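Local coordinates for protein aminopeptidase YwaD (Bacillus subtilis, PDB 6HC6) that releases N-terminal amino acids from peptides by hydrolysis, as a two-zinc aminopeptidase of the M28 family, with arginine, lysine and leucine among those removed, at residues A132-Q137 with R153-Y158; I174-K179 with D205-T210; I244-A249 with E285-A290; K314-N319 with A379-A384; L322-T327 with E394-W399. All blocks are in the same frame, centred on the assembly; numbering follows the deposited sequence.

From the N terminus, the five contacts fall into two groups. Contact 1 closes a short loop around strand 148-152, its nearer ends 16 positions apart, and contact 2 then closes another with its nearer ends 26 positions apart. Both lie in the PA domain and touch each other through R153, whose backbone N meets Y176 O. Contact 3, about 40 Å from contact 1 between centres, joins the two strands of a beta-alpha-beta unit in the peptidase domain. Contacts 4 and 5 follow and cross, their segments alternating along the chain. Strand 316-322 carries contact 4 beside contact 3 in one sheet and leads into the zinc-binding loop of contact 5, where L322 still pairs with T248.

Contact 1: A132-Q137 with R153-Y158; sequences AGLGYQ and RGDLTY
L134 and G154 mark the nearest backbone approach, with CA atoms 6.2 Å apart, and neither segment is in a helix or strand where they meet. A type II' turn from A132 to G135, with G135 N bonded to A132 O at 3.0 Å, places L134 in the turn and Y136 just after it, both facing the loop at 153-158. The one hydrogen bond between the segments runs from Y136 OH to D155 OD2 (2.9 Å). That oxygen accepts through its anti lone pair and lies in the plane of the tyrosine ring, at its edge, while ring and carboxylate planes stand 71° apart. L156 lies over one face of the ring. L156 CD1 is 4.0 Å from the centroid of the Y136 ring and 19° off the normal, offset toward the rim, a CH-pi contact. The other methyl presses closer, L156 CD2 to Y136 CE1 being 3.3 Å. L156 has CG anti to its carbonyl carbon (chi1 -47°), which sets the branch point beside the ring. L134 splits its methyls: L134 CD1 is 3.5 Å from D155 OD2, and L134 CD2 is 3.5 Å from R153 O. The guanidinium of R153 turns elsewhere, to N177 and the C-terminal carboxylate of K455. Helix 158-167, N-capped by T157, adjoins both loops of this PA domain; its K161 bonds to L134 O and G154 O together, and its N164 to G135 O.

Contact 2: I174-K179 with D205-T210; sequences IIYNNK and DGEALT
The ring of Y176 lies flat against helix backbone, over G206, a residue with no side chain to hold it off. The CA atoms of the two are 5.1 Å apart, and Y176 CG is 3.5 Å from G206 CA. G206 CA sits 4.0 Å from the centroid of the Y176 ring and 29° off its normal, which defines a CH-pi contact over the face. The peptide that follows runs on across the same face, with E207 N 4.2 Å from Y176 CD2. Y176 CG occupies the crowded position between backbone N and carbonyl carbon (chi1 63°), which directs it to the helix side, where it meets G206 CA. This is how helix 203-209 packs on the sheet of the PA domain: strand 174-176 and helix 205-209 approach to 8.5 Å between axes, with 122° between their directions, and neighbouring strands 148-152 and 198-201 add L150 and I201 to the interface. At the far end of the ring Y176 OH reaches T210 CG2 at 3.9 Å, the two side chains crossing at about a right angle. T210 is held in turn by its hydroxyl, T210 OG1 donating to E207 O at 2.7 Å. Elsewhere I174 CD1 meets L209 CD1 at 4.1 Å, methyl against methyl. Beyond the strand, N177 OD1 accepts from K179 N in an Asx turn.

Contact 3: I244-A249 with E285-A290; sequences IVYVTA and EIRFIA
R287 packs its chain against I244 and Y246 of the adjoining strand. I244 CD1 sits over one face of the guanidinium, 3.6 Å from R287 NH2. Y246 lies alongside with its ring plane 84° from the guanidinium plane, and Y246 CE1 comes to 3.8 Å from R287 CD. On the same face of the sheet T248 CG2 touches I289 CB at 3.8 Å; on the other, V247 CB meets F288 CD2 at 3.7 Å, the two side chains side by side. Between these two layers the strands pair in parallel, I244 with E285 through A249 with A290, joined by five hydrogen bonds. That from V245 N to E285 O is 2.8 Å, and the last, A249 N to I289 O, is more bent (144° at the hydrogen). R287 is positioned by its own strand: R287 NE reaches E285 OE1 at 2.7 Å and R287 NH2 reaches the same E285 OE1 at 2.9 Å, both from one side of the carboxylate plane. Farther out, Y246 OH bonds to S316 OG and T248 OG1 to N321. The strand axes differ in direction by 21°, and helix 260-277 connects the two in a beta-alpha-beta unit, resting M270 and A274 on F288. K235 and R315 bind E285 OE2, while E312 and Y304 take R287 NH1. This network of E285, R287, E312, K235 and R315 would balance charge around the two buried side chains and probably keeps E285 and R287 ionised.

Contact 4: K314-N319 with A379-A384; sequences KRSEVN and AGIDSA
N319 and S383 meet in the tight half of the contact, where the chain is paired strand to strand. N319 N donates to D382 O at 2.8 Å, and A384 N to N319 O at 3.2 Å, a longer bond. The side chains of this pair touch as well. N319 CG is anti to the backbone N (chi1 162°), which carries the amide group to the S383 side, and S383 CB is 3.5 Å from N319 OD1. N319 ND2 bonds to T248 OG1 and S383 OG to H373 O. I381 fills the space toward the start of the strand, I381 CD1 lying 3.5 Å from S316 CB and I381 CG2 4.0 Å from V318 N. That amide is buried by the contact and has no hydrogen-bond partner in the model. The opposite half is looser. Near E317, whose psi of -53° departs from strand geometry, a water stands in for direct pairing: it accepts from D382 N at 3.0 Å and donates to E317 O at 2.9 Å, although it has more acceptors within reach than protons. D382 turns its OD2 away to Y346 N, and E317 OE1 pairs with K284. Ahead of the strand, G380 ends helix 373-378 in a Schellman motif. Strands 316-322 and 382-389 are parallel neighbours, 11° apart in the short segments, in the mixed sheet at the core of the M28 peptidase domain.

Contact 5: L322-T327 with E394-W399; sequences LDMVGT and EEVEPW. With ZN (zinc ion), chain D.
T327 and E397, in two irregular loops, have the nearest CA atoms across the contact, 7.2 Å apart. Their side chains slide past each other in opposite directions, bringing T327 OG1 to 3.6 Å from E397 CD. T327 OG1 also lies at the W399 ring edge, near its plane, 3.8 Å from W399 CZ3. A water sits 2.6 Å from T327 OG1 and may also give E397 OE1 a weak bond, though it has more acceptors within reach than protons; the strongest polar partners lie beyond the two segments, W329 for T327 and N261 for E397. M324 reaches across with its methyl. The chain is bent at chi3 (63°), which turns CE toward the other loop, where M324 CE touches E397 OE1 at 3.5 Å and V396 CB at 3.8 Å. D323, one residue earlier, faces the metal: D323 OD1 binds the zinc ion at 2.1 Å and D323 OD2 at 2.2 Å, with two waters, H250 and D262 completing the site. The second-shell S371 OG bonds to D323 OD2. M324 also packs on D262, the aspartate that serves both zinc ions, so segment 322-327 ties the contact to the dinuclear centre of this M28 peptidase, through D323 as ligand and M324 against D262. Strand 382-389 lines one flank, its F386 and W388 making backbone bonds with D323 and M324, while helix 412-430 sets A418 against V325 and R414 against T327 O.

Contact 1: A132-Q137 with R153-Y158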
# COMPACT_ATOMS: atom_id res chain seq x y z
N ALA A 132 6.84 24.32 -17.07
CA ALA A 132 8.02 24.27 -16.22
C ALA A 132 8.91 23.06 -16.49
O ALA A 132 9.80 22.78 -15.69
CB ALA A 132 7.61 24.29 -14.76
N GLY A 133 8.69 22.35 -17.60
CA GLY A 133 9.56 21.23 -17.91
C GLY A 133 9.48 20.19 -16.81
O GLY A 133 8.39 19.78 -16.40
N LEU A 134 10.64 19.79 -16.28
CA LEU A 134 10.70 18.80 -15.22
C LEU A 134 10.59 19.40 -13.82
O LEU A 134 10.50 18.65 -12.84
CB LEU A 134 12.01 17.99 -15.31
CG LEU A 134 12.12 17.17 -16.59
CD1 LEU A 134 13.52 16.60 -16.76
CD2 LEU A 134 11.07 16.06 -16.57
N GLY A 135 10.58 20.72 -13.68
CA GLY A 135 10.33 21.33 -12.39
C GLY A 135 11.55 21.61 -11.55
O GLY A 135 11.41 21.79 -10.33
N TYR A 136 12.75 21.64 -12.13
CA TYR A 136 13.91 22.12 -11.41
C TYR A 136 13.72 23.59 -11.05
O TYR A 136 12.92 24.31 -11.65
CB TYR A 136 15.19 21.95 -12.24
CG TYR A 136 15.63 20.52 -12.45
CD1 TYR A 136 16.35 19.86 -11.47
CD2 TYR A 136 15.35 19.85 -13.63
CE1 TYR A 136 16.77 18.55 -11.66
CE2 TYR A 136 15.77 18.54 -13.82
CZ TYR A 136 16.48 17.90 -12.84
OH TYR A 136 16.90 16.61 -13.02
N GLN A 137 14.49 24.05 -10.06
CA GLN A 137 14.45 25.47 -9.71
C GLN A 137 14.73 26.35 -10.91
O GLN A 137 14.07 27.38 -11.10
CB GLN A 137 15.45 25.77 -8.59
CG GLN A 137 15.07 25.13 -7.27
CD GLN A 137 16.10 25.37 -6.18
OE1 GLN A 137 16.23 26.48 -5.66
NE2 GLN A 137 16.83 24.32 -5.82
N ARG A 153 6.37 14.64 -15.39
CA ARG A 153 7.00 13.69 -14.49
C ARG A 153 8.42 13.39 -14.99
O ARG A 153 8.71 13.47 -16.18
CB ARG A 153 6.15 12.43 -14.41
CG ARG A 153 6.80 11.23 -13.75
CD ARG A 153 5.92 10.00 -13.83
NE ARG A 153 6.41 8.96 -12.92
CZ ARG A 153 6.08 7.68 -13.00
NH1 ARG A 153 5.26 7.28 -13.96
NH2 ARG A 153 6.58 6.79 -12.14
N GLY A 154 9.30 13.08 -14.05
CA GLY A 154 10.66 12.65 -14.37
C GLY A 154 11.75 13.29 -13.53
O GLY A 154 11.66 14.45 -13.12
N ASP A 155 12.82 12.52 -13.29
CA ASP A 155 14.02 12.95 -12.59
C ASP A 155 13.75 13.22 -11.11
O ASP A 155 14.24 12.48 -10.25
CB ASP A 155 14.63 14.20 -13.24
CG ASP A 155 15.24 13.91 -14.61
OD1 ASP A 155 14.94 12.85 -15.18
OD2 ASP A 155 16.03 14.75 -15.10
N LEU A 156 12.98 14.27 -10.81
CA LEU A 156 12.72 14.71 -9.45
C LEU A 156 11.52 13.99 -8.85
O LEU A 156 10.66 13.47 -9.55
CB LEU A 156 12.45 16.22 -9.42
CG LEU A 156 13.43 17.08 -10.20
CD1 LEU A 156 13.12 18.56 -10.04
CD2 LEU A 156 14.81 16.76 -9.71
N THR A 157 11.48 13.96 -7.51
CA THR A 157 10.27 13.50 -6.85
C THR A 157 9.12 14.50 -7.08
O THR A 157 9.34 15.67 -7.39
CB THR A 157 10.49 13.32 -5.35
OG1 THR A 157 10.74 14.59 -4.74
CG2 THR A 157 11.67 12.39 -5.11
N TYR A 158 7.90 14.00 -6.91
CA TYR A 158 6.73 14.87 -7.06
C TYR A 158 6.76 16.00 -6.04
O TYR A 158 6.40 17.14 -6.35
CB TYR A 158 5.45 14.06 -6.90
CG TYR A 158 5.28 13.00 -7.93
CD1 TYR A 158 5.48 13.27 -9.28
CD2 TYR A 158 4.91 11.71 -7.57
CE1 TYR A 158 5.30 12.29 -10.24
CE2 TYR A 158 4.73 10.72 -8.52
CZ TYR A 158 4.92 11.02 -9.86
OH TYR A 158 4.75 10.04 -10.80

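Contact 2: I174-K179 with D205-T210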
# COMPACT_ATOMS: atom_id res chain seq x y z
N ILE A 174 0.19 21.05 -11.83
CA ILE A 174 -0.30 19.90 -12.58
C ILE A 174 0.91 19.12 -13.06
O ILE A 174 1.74 19.65 -13.80
CB ILE A 174 -1.19 20.34 -13.76
CG1 ILE A 174 -2.33 21.23 -13.27
CG2 ILE A 174 -1.69 19.13 -14.53
CD1 ILE A 174 -3.16 21.86 -14.38
N ILE A 175 1.04 17.88 -12.61
CA ILE A 175 2.13 17.01 -13.03
C ILE A 175 1.53 15.97 -13.97
O ILE A 175 0.54 15.32 -13.62
CB ILE A 175 2.82 16.34 -11.83
CG1 ILE A 175 3.32 17.41 -10.85
CG2 ILE A 175 3.98 15.48 -12.31
CD1 ILE A 175 3.93 16.87 -9.56
N TYR A 176 2.10 15.83 -15.16
CA TYR A 176 1.58 14.85 -16.11
C TYR A 176 2.58 13.72 -16.31
O TYR A 176 3.79 13.92 -16.32
CB TYR A 176 1.21 15.49 -17.45
CG TYR A 176 2.31 16.13 -18.24
CD1 TYR A 176 2.69 17.46 -18.00
CD2 TYR A 176 2.93 15.45 -19.27
CE1 TYR A 176 3.69 18.06 -18.77
CE2 TYR A 176 3.92 16.05 -20.04
CZ TYR A 176 4.30 17.35 -19.78
OH TYR A 176 5.29 17.94 -20.54
N ASN A 177 2.03 12.51 -16.46
CA ASN A 177 2.86 11.32 -16.59
C ASN A 177 3.74 11.42 -17.82
O ASN A 177 3.36 12.01 -18.83
CB ASN A 177 1.97 10.08 -16.67
CG ASN A 177 2.61 8.87 -16.06
OD1 ASN A 177 3.83 8.71 -16.08
ND2 ASN A 177 1.78 7.98 -15.52
N ASN A 178 4.95 10.86 -17.72
CA ASN A 178 5.79 10.66 -18.89
C ASN A 178 5.65 9.26 -19.46
O ASN A 178 6.35 8.91 -20.41
CB ASN A 178 7.26 10.93 -18.55
CG ASN A 178 7.81 9.98 -17.50
OD1 ASN A 178 7.07 9.35 -16.75
ND2 ASN A 178 9.13 9.86 -17.46
N LYS A 179 4.75 8.46 -18.89
CA LYS A 179 4.46 7.11 -19.34
C LYS A 179 2.98 7.00 -19.66
O LYS A 179 2.14 7.65 -19.02
CB LYS A 179 4.84 6.07 -18.27
CG LYS A 179 6.32 6.05 -17.92
CD LYS A 179 7.15 5.89 -19.18
CE LYS A 179 8.64 5.87 -18.88
NZ LYS A 179 9.43 5.83 -20.15
N ASP A 205 -2.81 14.05 -21.94
CA ASP A 205 -3.51 15.24 -21.48
C ASP A 205 -2.54 16.37 -21.17
O ASP A 205 -2.77 17.52 -21.54
CB ASP A 205 -4.36 14.91 -20.26
CG ASP A 205 -5.51 13.98 -20.61
OD1 ASP A 205 -5.93 13.99 -21.79
OD2 ASP A 205 -6.00 13.27 -19.71
N GLY A 206 -1.45 16.05 -20.46
CA GLY A 206 -0.46 17.08 -20.17
C GLY A 206 0.20 17.60 -21.43
O GLY A 206 0.51 18.79 -21.54
N GLU A 207 0.42 16.72 -22.41
CA GLU A 207 1.02 17.15 -23.67
C GLU A 207 0.12 18.13 -24.40
O GLU A 207 0.61 19.13 -24.97
CB GLU A 207 1.32 15.93 -24.55
CG GLU A 207 2.52 15.13 -24.05
CD GLU A 207 2.61 13.76 -24.68
OE1 GLU A 207 1.62 13.32 -25.31
OE2 GLU A 207 3.68 13.12 -24.53
N ALA A 208 -1.19 17.88 -24.39
CA ALA A 208 -2.13 18.86 -24.93
C ALA A 208 -2.06 20.16 -24.14
O ALA A 208 -2.03 21.25 -24.72
CB ALA A 208 -3.54 18.29 -24.91
N LEU A 209 -2.04 20.06 -22.80
CA LEU A 209 -2.04 21.25 -21.95
C LEU A 209 -0.84 22.15 -22.19
O LEU A 209 -0.93 23.35 -21.95
CB LEU A 209 -2.05 20.85 -20.48
CG LEU A 209 -3.37 20.58 -19.80
CD1 LEU A 209 -3.14 20.63 -18.29
CD2 LEU A 209 -4.42 21.60 -20.27
N THR A 210 0.30 21.59 -22.61
CA THR A 210 1.46 22.44 -22.88
C THR A 210 1.18 23.45 -23.98
O THR A 210 1.96 24.39 -24.14
CB THR A 210 2.70 21.64 -23.27
OG1 THR A 210 2.50 21.01 -24.54
CG2 THR A 210 3.06 20.60 -22.21

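Contact 3: I244-A249 with E285-A290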
# COMPACT_ATOMS: atom_id res chain seq x y z
N ILE A 244 5.14 -12.29 20.96
CA ILE A 244 4.12 -11.91 19.99
C ILE A 244 4.64 -12.11 18.57
O ILE A 244 5.74 -11.65 18.23
CB ILE A 244 3.66 -10.45 20.17
CG1 ILE A 244 3.10 -10.24 21.57
CG2 ILE A 244 2.57 -10.11 19.18
CD1 ILE A 244 3.16 -8.79 21.98
N VAL A 245 3.82 -12.76 17.74
CA VAL A 245 4.09 -12.94 16.31
C VAL A 245 2.98 -12.23 15.55
O VAL A 245 1.80 -12.40 15.87
CB VAL A 245 4.14 -14.44 15.96
CG1 VAL A 245 4.17 -14.68 14.43
CG2 VAL A 245 5.32 -15.11 16.66
N TYR A 246 3.35 -11.39 14.58
CA TYR A 246 2.40 -10.62 13.81
C TYR A 246 2.32 -11.15 12.39
O TYR A 246 3.36 -11.30 11.73
CB TYR A 246 2.79 -9.13 13.78
CG TYR A 246 3.00 -8.49 15.14
CD1 TYR A 246 1.98 -7.78 15.76
CD2 TYR A 246 4.24 -8.55 15.78
CE1 TYR A 246 2.16 -7.18 16.97
CE2 TYR A 246 4.43 -7.93 16.99
CZ TYR A 246 3.39 -7.25 17.59
OH TYR A 246 3.56 -6.64 18.80
N VAL A 247 1.11 -11.44 11.91
CA VAL A 247 0.88 -11.83 10.52
C VAL A 247 -0.05 -10.78 9.93
O VAL A 247 -1.17 -10.60 10.43
CB VAL A 247 0.27 -13.24 10.39
CG1 VAL A 247 0.16 -13.62 8.91
CG2 VAL A 247 1.11 -14.25 11.15
N THR A 248 0.43 -10.04 8.92
CA THR A 248 -0.21 -8.78 8.58
C THR A 248 -0.32 -8.59 7.07
O THR A 248 0.45 -9.15 6.28
CB THR A 248 0.52 -7.58 9.20
OG1 THR A 248 1.81 -7.42 8.60
CG2 THR A 248 0.69 -7.74 10.73
N ALA A 249 -1.29 -7.77 6.69
CA ALA A 249 -1.55 -7.46 5.29
C ALA A 249 -2.44 -6.23 5.23
O ALA A 249 -3.35 -6.11 6.04
CB ALA A 249 -2.24 -8.64 4.60
N GLU A 285 1.72 -15.55 21.27
CA GLU A 285 0.52 -14.78 20.97
C GLU A 285 0.59 -14.37 19.50
O GLU A 285 1.53 -13.67 19.10
CB GLU A 285 0.42 -13.55 21.87
CG GLU A 285 -0.80 -12.69 21.55
CD GLU A 285 -0.93 -11.49 22.48
OE1 GLU A 285 -1.57 -10.49 22.08
OE2 GLU A 285 -0.41 -11.56 23.60
N ILE A 286 -0.37 -14.82 18.70
CA ILE A 286 -0.34 -14.53 17.27
C ILE A 286 -1.40 -13.49 16.96
O ILE A 286 -2.59 -13.69 17.24
CB ILE A 286 -0.55 -15.80 16.43
CG1 ILE A 286 0.41 -16.89 16.89
CG2 ILE A 286 -0.31 -15.47 14.97
CD1 ILE A 286 0.14 -18.24 16.24
N ARG A 287 -0.97 -12.37 16.40
CA ARG A 287 -1.87 -11.29 16.03
C ARG A 287 -1.97 -11.24 14.51
O ARG A 287 -0.97 -10.97 13.83
CB ARG A 287 -1.38 -9.96 16.60
CG ARG A 287 -1.19 -10.03 18.10
CD ARG A 287 -0.93 -8.66 18.68
NE ARG A 287 -0.77 -8.74 20.13
CZ ARG A 287 -0.39 -7.72 20.90
NH1 ARG A 287 -0.12 -6.54 20.35
NH2 ARG A 287 -0.28 -7.88 22.21
N PHE A 288 -3.15 -11.52 13.99
CA PHE A 288 -3.41 -11.37 12.56
C PHE A 288 -4.00 -9.99 12.34
O PHE A 288 -5.01 -9.63 12.95
CB PHE A 288 -4.36 -12.45 12.05
CG PHE A 288 -3.86 -13.84 12.27
CD1 PHE A 288 -4.14 -14.51 13.45
CD2 PHE A 288 -3.08 -14.47 11.31
CE1 PHE A 288 -3.69 -15.81 13.66
CE2 PHE A 288 -2.61 -15.76 11.52
CZ PHE A 288 -2.92 -16.43 12.69
N ILE A 289 -3.36 -9.19 11.50
CA ILE A 289 -3.80 -7.81 11.36
C ILE A 289 -4.04 -7.50 9.90
O ILE A 289 -3.17 -7.74 9.05
CB ILE A 289 -2.79 -6.82 11.95
CG1 ILE A 289 -2.36 -7.29 13.33
CG2 ILE A 289 -3.44 -5.45 11.97
CD1 ILE A 289 -1.51 -6.30 14.07
N ALA A 290 -5.21 -6.93 9.62
CA ALA A 290 -5.51 -6.27 8.36
C ALA A 290 -5.34 -4.77 8.58
O ALA A 290 -6.10 -4.15 9.34
CB ALA A 290 -6.92 -6.63 7.89

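Contact 4: K314-N319 with A379-A384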
# COMPACT_ATOMS: atom_id res chain seq x y z
N LYS A 314 8.80 -5.15 23.88
CA LYS A 314 9.80 -6.10 24.37
C LYS A 314 9.41 -7.53 24.05
O LYS A 314 10.27 -8.37 23.76
CB LYS A 314 10.01 -5.92 25.87
CG LYS A 314 10.51 -4.54 26.25
CD LYS A 314 11.62 -4.08 25.32
CE LYS A 314 11.81 -2.57 25.39
NZ LYS A 314 10.67 -1.83 24.76
N ARG A 315 8.10 -7.85 24.09
CA ARG A 315 7.64 -9.20 23.78
C ARG A 315 7.55 -9.46 22.28
O ARG A 315 7.34 -10.61 21.89
CB ARG A 315 6.25 -9.48 24.37
CG ARG A 315 6.06 -9.22 25.83
CD ARG A 315 4.78 -9.92 26.30
NE ARG A 315 3.54 -9.15 26.10
CZ ARG A 315 2.45 -9.61 25.48
NH1 ARG A 315 2.44 -10.83 24.96
NH2 ARG A 315 1.37 -8.85 25.37
N SER A 316 7.68 -8.43 21.44
CA SER A 316 7.41 -8.59 20.02
C SER A 316 8.56 -9.32 19.34
O SER A 316 9.71 -8.90 19.43
CB SER A 316 7.21 -7.23 19.36
OG SER A 316 6.02 -6.62 19.82
N GLU A 317 8.24 -10.41 18.64
CA GLU A 317 9.26 -11.29 18.10
C GLU A 317 9.46 -11.12 16.61
O GLU A 317 10.59 -10.91 16.15
CB GLU A 317 8.92 -12.75 18.41
CG GLU A 317 9.95 -13.74 17.91
CD GLU A 317 9.60 -15.16 18.29
OE1 GLU A 317 9.35 -15.41 19.48
OE2 GLU A 317 9.53 -16.03 17.38
N VAL A 318 8.39 -11.22 15.83
CA VAL A 318 8.54 -11.30 14.38
C VAL A 318 7.23 -10.84 13.74
O VAL A 318 6.15 -11.04 14.29
CB VAL A 318 8.93 -12.75 13.98
CG1 VAL A 318 7.91 -13.75 14.49
CG2 VAL A 318 9.03 -12.88 12.53
N ASN A 319 7.36 -10.17 12.58
CA ASN A 319 6.23 -9.74 11.75
C ASN A 319 6.40 -10.35 10.36
O ASN A 319 7.40 -10.08 9.69
CB ASN A 319 6.17 -8.21 11.65
CG ASN A 319 5.31 -7.73 10.49
OD1 ASN A 319 5.75 -6.93 9.67
ND2 ASN A 319 4.09 -8.23 10.42
N ALA A 379 10.65 -0.08 14.79
CA ALA A 379 10.53 -0.30 16.23
C ALA A 379 11.46 -1.39 16.74
O ALA A 379 11.43 -1.70 17.94
CB ALA A 379 9.08 -0.66 16.58
N GLY A 380 12.28 -1.97 15.87
CA GLY A 380 13.26 -2.96 16.26
C GLY A 380 12.78 -4.39 16.20
O GLY A 380 13.46 -5.28 16.73
N ILE A 381 11.63 -4.65 15.59
CA ILE A 381 11.04 -5.97 15.53
C ILE A 381 11.41 -6.59 14.19
O ILE A 381 11.23 -5.96 13.14
CB ILE A 381 9.51 -5.89 15.70
CG1 ILE A 381 9.15 -5.26 17.05
CG2 ILE A 381 8.88 -7.26 15.54
CD1 ILE A 381 7.77 -4.62 17.03
N ASP A 382 11.95 -7.81 14.22
CA ASP A 382 12.24 -8.53 12.98
C ASP A 382 11.01 -8.58 12.09
O ASP A 382 9.95 -9.05 12.51
CB ASP A 382 12.68 -9.96 13.31
CG ASP A 382 14.00 -10.03 14.03
OD1 ASP A 382 14.14 -9.37 15.08
OD2 ASP A 382 14.87 -10.80 13.57
N SER A 383 11.13 -8.12 10.85
CA SER A 383 9.97 -8.10 9.97
C SER A 383 10.42 -8.26 8.53
O SER A 383 11.57 -7.97 8.19
CB SER A 383 9.18 -6.79 10.08
OG SER A 383 9.92 -5.72 9.52
N ALA A 384 9.50 -8.69 7.69
CA ALA A 384 9.73 -8.78 6.28
C ALA A 384 8.42 -8.76 5.53
O ALA A 384 7.41 -9.03 6.05
CB ALA A 384 10.47 -10.02 5.91
O HOH W 1 12.24 -8.71 17.10

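Contact 5: L322-T327 with E394-W399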
# COMPACT_ATOMS: atom_id res chain seq x y z
N LEU A 322 2.37 -9.75 4.35
CA LEU A 322 2.01 -10.29 3.04
C LEU A 322 1.45 -9.18 2.16
O LEU A 322 0.40 -8.61 2.48
CB LEU A 322 0.96 -11.40 3.21
CG LEU A 322 1.36 -12.40 4.31
CD1 LEU A 322 0.22 -13.35 4.62
CD2 LEU A 322 2.57 -13.15 3.84
N ASP A 323 2.13 -8.88 1.06
CA ASP A 323 1.68 -7.78 0.19
C ASP A 323 2.06 -8.14 -1.24
O ASP A 323 3.23 -8.04 -1.60
CB ASP A 323 2.30 -6.45 0.63
CG ASP A 323 1.69 -5.23 -0.06
OD1 ASP A 323 0.90 -5.37 -1.00
OD2 ASP A 323 2.01 -4.08 0.33
N MET A 324 1.07 -8.53 -2.01
CA MET A 324 1.18 -8.90 -3.42
C MET A 324 1.69 -10.32 -3.57
O MET A 324 2.76 -10.53 -4.03
CB MET A 324 1.98 -7.86 -4.21
CG MET A 324 1.22 -6.59 -4.44
SD MET A 324 2.10 -5.20 -5.16
CE MET A 324 2.51 -5.88 -6.75
N VAL A 325 0.84 -11.25 -3.23
CA VAL A 325 1.28 -12.63 -3.21
C VAL A 325 0.43 -13.51 -4.12
O VAL A 325 0.42 -14.72 -3.96
CB VAL A 325 1.28 -13.18 -1.76
CG1 VAL A 325 2.42 -12.56 -0.96
CG2 VAL A 325 -0.07 -12.92 -1.09
N GLY A 326 -0.26 -12.93 -5.10
CA GLY A 326 -1.07 -13.78 -5.96
C GLY A 326 -1.12 -13.48 -7.44
O GLY A 326 -2.03 -13.95 -8.13
N THR A 327 -0.16 -12.72 -7.98
CA THR A 327 -0.31 -12.32 -9.38
C THR A 327 -0.22 -13.53 -10.29
O THR A 327 0.51 -14.49 -10.01
CB THR A 327 0.73 -11.29 -9.79
OG1 THR A 327 0.43 -10.83 -11.11
CG2 THR A 327 2.13 -11.90 -9.81
N GLU A 394 13.30 -8.51 -10.11
CA GLU A 394 12.44 -8.24 -8.96
C GLU A 394 11.18 -7.46 -9.32
O GLU A 394 10.39 -7.16 -8.42
CB GLU A 394 13.15 -7.47 -7.84
CG GLU A 394 14.22 -8.22 -7.10
CD GLU A 394 14.60 -7.51 -5.81
OE1 GLU A 394 15.78 -7.15 -5.65
OE2 GLU A 394 13.69 -7.29 -4.97
N GLU A 395 10.98 -7.10 -10.59
CA GLU A 395 9.85 -6.25 -10.95
C GLU A 395 8.52 -6.96 -10.69
O GLU A 395 8.43 -8.19 -10.69
CB GLU A 395 9.93 -5.84 -12.42
CG GLU A 395 10.85 -4.66 -12.67
CD GLU A 395 11.10 -4.42 -14.14
OE1 GLU A 395 11.00 -3.26 -14.58
OE2 GLU A 395 11.41 -5.41 -14.85
N VAL A 396 7.48 -6.15 -10.47
CA VAL A 396 6.14 -6.68 -10.27
C VAL A 396 5.35 -6.56 -11.57
O VAL A 396 5.86 -6.08 -12.59
CB VAL A 396 5.43 -5.96 -9.12
CG1 VAL A 396 6.12 -6.27 -7.81
CG2 VAL A 396 5.40 -4.46 -9.36
N GLU A 397 4.10 -7.01 -11.54
CA GLU A 397 3.29 -7.09 -12.73
C GLU A 397 2.99 -5.69 -13.27
O GLU A 397 3.01 -4.70 -12.52
CB GLU A 397 1.99 -7.82 -12.44
CG GLU A 397 1.08 -7.09 -11.46
CD GLU A 397 1.33 -7.48 -10.02
OE1 GLU A 397 0.42 -7.25 -9.19
OE2 GLU A 397 2.43 -8.00 -9.70
N PRO A 398 2.72 -5.58 -14.58
CA PRO A 398 2.37 -4.27 -15.15
C PRO A 398 1.02 -3.75 -14.67
O PRO A 398 0.73 -2.57 -14.87
CB PRO A 398 2.36 -4.54 -16.66
CG PRO A 398 2.14 -6.02 -16.79
CD PRO A 398 2.85 -6.62 -15.61
N TRP A 399 0.21 -4.59 -14.04
CA TRP A 399 -1.14 -4.21 -13.66
C TRP A 399 -1.20 -3.48 -12.32
O TRP A 399 -2.25 -2.93 -11.97
CB TRP A 399 -2.02 -5.46 -13.63
CG TRP A 399 -1.84 -6.26 -14.89
CD1 TRP A 399 -1.96 -5.81 -16.17
CD2 TRP A 399 -1.49 -7.65 -14.98
NE1 TRP A 399 -1.71 -6.83 -17.06
CE2 TRP A 399 -1.42 -7.96 -16.36
CE3 TRP A 399 -1.23 -8.65 -14.05
CZ2 TRP A 399 -1.10 -9.24 -16.81
CZ3 TRP A 399 -0.91 -9.91 -14.50
CH2 TRP A 399 -0.85 -10.20 -15.86
ZN ZN D . 0.65 -3.30 -1.23
O HOH W 2 -1.59 -9.20 -10.65
O HOH W 3 2.33 -3.03 -2.29
O HOH W 4 0.72 -1.24 -1.44